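Mandelate racemase/muconate lactonizing protein (Paenibacillus sp., PDB 3V5C) probably dehydrates galacturonate as a magnesium-dependent lyase of the enolase superfamily, here in an engineered mutant form with magnesium bound. Local coordinates at residues A[269-272]-A[273-277]; A[241-244]-A[245-248]. The protein carries 1 engineered substitution. All coordinates share one frame; numbering follows the deposited sequence.

Contact 1: residues A[269-272]-A[273-277]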
ATOM      1  N   HIS A 269      14.162 -11.300  10.352  1.00 14.35           N
ATOM      2  CA  HIS A 269      14.479 -10.656  11.628  1.00 13.68           C
ATOM      3  C   HIS A 269      14.195  -9.156  11.643  1.00 15.72           C
ATOM      4  O   HIS A 269      14.539  -8.464  12.606  1.00 14.60           O
ATOM      5  CB  HIS A 269      15.951 -10.900  11.991  1.00 16.36           C
ATOM      6  CG  HIS A 269      16.281 -12.346  12.194  1.00 19.51           C
ATOM      7  ND1 HIS A 269      17.575 -12.818  12.238  1.00 28.75           N
ATOM      8  CD2 HIS A 269      15.481 -13.422  12.379  1.00 29.52           C
ATOM      9  CE1 HIS A 269      17.557 -14.126  12.428  1.00 32.05           C
ATOM     10  NE2 HIS A 269      16.298 -14.517  12.516  1.00 27.22           N
ATOM     11  N   LEU A 270      13.554  -8.657  10.586  1.00 13.08           N
ATOM     12  CA  LEU A 270      13.344  -7.208  10.444  1.00 11.87           C
ATOM     13  C   LEU A 270      12.608  -6.565  11.612  1.00  9.69           C
ATOM     14  O   LEU A 270      13.000  -5.512  12.088  1.00 12.81           O
ATOM     15  CB  LEU A 270      12.636  -6.871   9.125  1.00 12.58           C
ATOM     16  CG  LEU A 270      12.342  -5.384   8.889  1.00 11.24           C
ATOM     17  CD1 LEU A 270      13.643  -4.590   8.888  1.00 12.15           C
ATOM     18  CD2 LEU A 270      11.592  -5.164   7.564  1.00 10.87           C
ATOM     19  N   ILE A 271      11.550  -7.214  12.086  1.00 14.57           N
ATOM     20  CA  ILE A 271      10.788  -6.644  13.177  1.00 13.71           C
ATOM     21  C   ILE A 271      11.626  -6.607  14.442  1.00 11.60           C
ATOM     22  O   ILE A 271      11.635  -5.615  15.157  1.00 13.24           O
ATOM     23  CB  ILE A 271       9.432  -7.352  13.356  1.00 15.84           C
ATOM     24  CG1 ILE A 271       8.525  -7.011  12.169  1.00 17.02           C
ATOM     25  CG2 ILE A 271       8.764  -6.890  14.645  1.00 17.34           C
ATOM     26  CD1 ILE A 271       7.357  -7.965  12.004  1.00 22.11           C
ATOM     27  N   GLU A 272      12.376  -7.678  14.699  1.00 15.29           N
ATOM     28  CA  GLU A 272      13.322  -7.680  15.803  1.00 17.19           C
ATOM     29  C   GLU A 272      14.294  -6.484  15.704  1.00 10.32           C
ATOM     30  O   GLU A 272      14.483  -5.734  16.674  1.00 13.68           O
ATOM     31  CB  GLU A 272      14.062  -9.021  15.846  1.00 14.78           C
ATOM     32  CG  GLU A 272      15.072  -9.137  16.967  1.00 24.78           C
ATOM     33  CD  GLU A 272      15.719 -10.514  17.038  1.00 33.28           C
ATOM     34  OE1 GLU A 272      15.273 -11.431  16.312  1.00 35.15           O
ATOM     35  OE2 GLU A 272      16.678 -10.676  17.827  1.00 36.40           O
ATOM     36  N   TRP A 273      14.890  -6.279  14.535  1.00 11.93           N
ATOM     37  CA  TRP A 273      15.761  -5.125  14.338  1.00 13.53           C
ATOM     38  C   TRP A 273      15.035  -3.807  14.613  1.00 13.15           C
ATOM     39  O   TRP A 273      15.590  -2.899  15.229  1.00 13.79           O
ATOM     40  CB  TRP A 273      16.312  -5.113  12.912  1.00 12.40           C
ATOM     41  CG  TRP A 273      17.093  -6.345  12.576  1.00  9.75           C
ATOM     42  CD1 TRP A 273      17.572  -7.284  13.456  1.00 14.03           C
ATOM     43  CD2 TRP A 273      17.467  -6.792  11.269  1.00 12.51           C
ATOM     44  NE1 TRP A 273      18.221  -8.283  12.767  1.00 15.75           N
ATOM     45  CE2 TRP A 273      18.181  -7.996  11.427  1.00 14.05           C
ATOM     46  CE3 TRP A 273      17.304  -6.269   9.978  1.00 10.80           C
ATOM     47  CZ2 TRP A 273      18.703  -8.699  10.341  1.00 14.08           C
ATOM     48  CZ3 TRP A 273      17.808  -6.971   8.903  1.00 13.85           C
ATOM     49  CH2 TRP A 273      18.514  -8.167   9.087  1.00 13.44           C
ATOM     50  N   ALA A 274      13.789  -3.710  14.174  1.00 11.74           N
ATOM     51  CA  ALA A 274      13.003  -2.509  14.418  1.00 12.76           C
ATOM     52  C   ALA A 274      12.771  -2.268  15.913  1.00 13.05           C
ATOM     53  O   ALA A 274      12.910  -1.136  16.393  1.00 14.83           O
ATOM     54  CB  ALA A 274      11.670  -2.571  13.667  1.00 11.66           C
ATOM     55  N   THR A 275      12.420  -3.330  16.639  1.00 17.00           N
ATOM     56  CA  THR A 275      12.209  -3.197  18.078  1.00 18.09           C
ATOM     57  C   THR A 275      13.502  -2.793  18.784  1.00 18.81           C
ATOM     58  O   THR A 275      13.460  -2.239  19.881  1.00 18.42           O
ATOM     59  CB  THR A 275      11.628  -4.474  18.729  1.00 18.30           C
ATOM     60  OG1 THR A 275      12.630  -5.498  18.772  1.00 20.07           O
ATOM     61  CG2 THR A 275      10.415  -4.962  17.980  1.00 20.12           C
ATOM     62  N   ARG A 276      14.653  -3.053  18.163  1.00 15.26           N
ATOM     63  CA  ARG A 276      15.917  -2.597  18.738  1.00 15.18           C
ATOM     64  C   ARG A 276      16.348  -1.199  18.277  1.00 15.86           C
ATOM     65  O   ARG A 276      17.433  -0.719  18.617  1.00 17.46           O
ATOM     66  CB  ARG A 276      17.032  -3.625  18.516  1.00 15.84           C
ATOM     67  CG  ARG A 276      16.861  -4.894  19.344  1.00 17.24           C
ATOM     68  CD  ARG A 276      18.161  -5.684  19.437  1.00 19.37           C
ATOM     69  NE  ARG A 276      18.488  -6.398  18.198  1.00 19.03           N
ATOM     70  CZ  ARG A 276      18.109  -7.635  17.923  1.00 21.27           C
ATOM     71  NH1 ARG A 276      17.349  -8.308  18.784  1.00 21.74           N
ATOM     72  NH2 ARG A 276      18.469  -8.203  16.777  1.00 19.13           N
ATOM     73  N   GLY A 277      15.490  -0.544  17.497  1.00 14.68           N
ATOM     74  CA  GLY A 277      15.705   0.842  17.128  1.00 14.86           C
ATOM     75  C   GLY A 277      16.386   1.109  15.799  1.00 14.63           C
ATOM     76  O   GLY A 277      16.698   2.254  15.495  1.00 17.97           O
TER
HETATM   77  O   HOH W   1      19.347 -10.779  13.891  1.00 26.55           O

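Contact 2: residues A[241-244]-A[245-248]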
ATOM      1  N   ALA A 241      23.367  -4.360  11.246  1.00 10.97           N
ATOM      2  CA  ALA A 241      24.617  -3.662  11.463  1.00 10.63           C
ATOM      3  C   ALA A 241      24.657  -2.359  10.683  1.00 10.24           C
ATOM      4  O   ALA A 241      25.078  -1.333  11.208  1.00 13.01           O
ATOM      5  CB  ALA A 241      25.797  -4.550  11.081  1.00 13.81           C
ATOM      6  N   LEU A 242      24.243  -2.400   9.425  1.00 11.20           N
ATOM      7  CA  LEU A 242      24.303  -1.199   8.598  1.00 11.63           C
ATOM      8  C   LEU A 242      23.323  -0.143   9.086  1.00 11.40           C
ATOM      9  O   LEU A 242      23.657   1.032   9.151  1.00 12.70           O
ATOM     10  CB  LEU A 242      24.043  -1.524   7.132  1.00 12.20           C
ATOM     11  CG  LEU A 242      25.017  -2.490   6.473  1.00  9.42           C
ATOM     12  CD1 LEU A 242      24.684  -2.643   5.006  1.00 12.45           C
ATOM     13  CD2 LEU A 242      26.480  -2.040   6.662  1.00 12.53           C
ATOM     14  N   TYR A 243      22.114  -0.569   9.436  1.00 10.10           N
ATOM     15  CA  TYR A 243      21.147   0.386   9.968  1.00  7.67           C
ATOM     16  C   TYR A 243      21.530   0.928  11.355  1.00 10.53           C
ATOM     17  O   TYR A 243      21.260   2.077  11.650  1.00 12.73           O
ATOM     18  CB  TYR A 243      19.747  -0.226   9.967  1.00  9.80           C
ATOM     19  CG  TYR A 243      19.002  -0.159   8.639  1.00 11.97           C
ATOM     20  CD1 TYR A 243      19.175   0.903   7.748  1.00 11.69           C
ATOM     21  CD2 TYR A 243      18.099  -1.150   8.292  1.00 11.49           C
ATOM     22  CE1 TYR A 243      18.452   0.961   6.554  1.00 11.30           C
ATOM     23  CE2 TYR A 243      17.385  -1.115   7.102  1.00 12.28           C
ATOM     24  CZ  TYR A 243      17.551  -0.054   6.245  1.00 11.37           C
ATOM     25  OH  TYR A 243      16.806  -0.036   5.092  1.00 11.26           O
ATOM     26  N   GLU A 244      22.158   0.105  12.201  1.00 12.75           N
ATOM     27  CA  GLU A 244      22.647   0.601  13.486  1.00 16.79           C
ATOM     28  C   GLU A 244      23.636   1.734  13.233  1.00 12.27           C
ATOM     29  O   GLU A 244      23.589   2.775  13.891  1.00 13.83           O
ATOM     30  CB  GLU A 244      23.338  -0.510  14.285  1.00 13.19           C
ATOM     31  CG  GLU A 244      23.797  -0.047  15.650  1.00 18.68           C
ATOM     32  CD  GLU A 244      24.523  -1.130  16.431  1.00 22.69           C
ATOM     33  OE1 GLU A 244      24.901  -2.161  15.834  1.00 26.98           O
ATOM     34  OE2 GLU A 244      24.732  -0.937  17.643  1.00 25.61           O
ATOM     35  N   ASP A 245      24.513   1.519  12.263  1.00 12.34           N
ATOM     36  CA  ASP A 245      25.513   2.515  11.867  1.00 12.95           C
ATOM     37  C   ASP A 245      24.829   3.782  11.343  1.00 14.34           C
ATOM     38  O   ASP A 245      25.091   4.876  11.837  1.00 13.12           O
ATOM     39  CB  ASP A 245      26.487   1.896  10.842  1.00 13.99           C
ATOM     40  CG  ASP A 245      27.543   2.884  10.326  1.00 17.14           C
ATOM     41  OD1 ASP A 245      27.208   4.058  10.100  1.00 13.40           O
ATOM     42  OD2 ASP A 245      28.713   2.472  10.104  1.00 15.99           O
ATOM     43  N   LEU A 246      23.921   3.626  10.381  1.00 13.45           N
ATOM     44  CA  LEU A 246      23.219   4.766   9.799  1.00 13.00           C
ATOM     45  C   LEU A 246      22.481   5.578  10.862  1.00 14.93           C
ATOM     46  O   LEU A 246      22.540   6.804  10.872  1.00 17.04           O
ATOM     47  CB  LEU A 246      22.229   4.289   8.738  1.00 13.02           C
ATOM     48  CG  LEU A 246      21.528   5.395   7.943  1.00 12.39           C
ATOM     49  CD1 LEU A 246      22.571   6.301   7.330  1.00 13.28           C
ATOM     50  CD2 LEU A 246      20.684   4.774   6.858  1.00 13.51           C
ATOM     51  N   LYS A 247      21.781   4.889  11.755  1.00 13.63           N
ATOM     52  CA  LYS A 247      21.057   5.571  12.818  1.00 16.45           C
ATOM     53  C   LYS A 247      21.967   6.404  13.712  1.00 18.65           C
ATOM     54  O   LYS A 247      21.629   7.528  14.077  1.00 17.27           O
ATOM     55  CB  LYS A 247      20.286   4.553  13.650  1.00 18.18           C
ATOM     56  CG  LYS A 247      19.040   4.061  12.971  1.00 21.27           C
ATOM     57  CD  LYS A 247      18.026   5.162  12.914  1.00 22.54           C
ATOM     58  CE  LYS A 247      16.621   4.601  12.936  1.00 25.12           C
ATOM     59  NZ  LYS A 247      15.772   5.384  13.877  1.00 28.84           N
ATOM     60  N   GLU A 248      23.119   5.845  14.064  1.00 16.24           N
ATOM     61  CA  GLU A 248      24.079   6.556  14.908  1.00 18.51           C
ATOM     62  C   GLU A 248      24.619   7.774  14.171  1.00 18.10           C
ATOM     63  O   GLU A 248      24.765   8.848  14.744  1.00 18.79           O
ATOM     64  CB  GLU A 248      25.204   5.612  15.324  1.00 22.56           C
ATOM     65  CG  GLU A 248      26.388   6.264  15.999  1.00 29.49           C
ATOM     66  CD  GLU A 248      27.342   5.227  16.568  1.00 41.30           C
ATOM     67  OE1 GLU A 248      26.873   4.123  16.923  1.00 49.27           O
ATOM     68  OE2 GLU A 248      28.557   5.508  16.652  1.00 56.99           O
TER

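Contact 1: residues A[269-272]-A[273-277]
The indole of W273 meets H269 and L270 one turn back in helix 270-275, a short helix of the enolase-type barrel with H269 at the N-cap position and a Schellman motif at G277 closing it. W273 N donates to H269 O, and the indole lies under that same carbonyl: H269 O sits 3.3 Å above the ring plane, offset toward the rim. CG of W273, anti to its carbonyl carbon (chi1 -59°), carries the ring back along the helix, where NE1 comes 3.6 Å from H269 CB. In the indole plane, NE1 also gives a hydrogen bond to a water, which H269 ND1 reaches more weakly. Crossing the indole at about a right angle, L270 brings CD1 to 4.2 Å from W273 CE3. A274 keeps the helical bond to L270 O and packs on L282 of the next strand. T275 bonds twice: its N to I271 O, and its OG1 to E272 O at 2.8 Å. R276 N shares that acceptor, so E272 O takes two donors. The R276 side chain runs beside E272 and bends at chi3, laying its guanidinium at 83° to the carboxylate; its NE pairs with E240 as well. The salt bridge is nearly straight: R276 NH1 lies 2.6 Å from E272 OE2 and uses its anti lone pair, the one away from the other oxygen, with a weak second bond from NH2.

Contact 2: residues A[241-244]-A[245-248]
With CG anti to the backbone N (chi1 -174°), L246 sends CD2 toward Y243, whose own chi1 of -82° swings the phenol off the same flank of helix 240-253. The two meet at the ring's edge: L246 CD2 lies near the ring plane, 4.2 Å from Y243 CD1. The ring of F236 also meets the phenol, their planes at about 35°. Both side chains are buried against I259 of strand 258-261, on the barrel-facing side of an outer helix in the (beta/alpha)7beta barrel of the enolase superfamily. Beneath them the backbone is regular. L246 N bonds to L242 O at 2.9 Å, and K247 N to Y243 O at 2.9 Å, while D245 N and E248 N reach A241 O and E244 O a little farther off. K247 folds its CB and CG over the carbonyl it bonds to, each 3.3 Å from Y243 O, before its chain, bent at chi2, leads NZ away to a salt bridge with D280. D245, extended from the helix by its anti CG, likewise pairs outside the turn, through OD1 with K218 of helix 214-223. E244 OE2 and E248 OE1, one turn apart, are separated by 5.5 Å, where like charges probably repel mildly; E244 also has a long, weak ion pair with R278, which may offset this. The phenol of Y243 is touched by L246 at the edge and by the ring of F236, and its hydroxyl's hydrogen bond to D261, a magnesium ligand, is consistent with a second-shell role in positioning that carboxylate.

How the contacts relate
Contact 2 comes first along the chain, on helix 240-253, and contact 1 follows on helix 270-275; their centres lie 12 Å apart. The two helices belong to consecutive beta-alpha-beta units, and strand 258-261 is common to both, ending the first and starting the second. They touch where G277 O packs against K247 CE at 3.5 Å, so the end of one helix rests on a side chain of the other. Each contact also approaches the metal site: the side chains of L270 and Y243 are each about 6 Å from a bound magnesium ion, and the metal ligands E238 and D261 precede these helices. The two neighbouring helices thus both come close to the metal region.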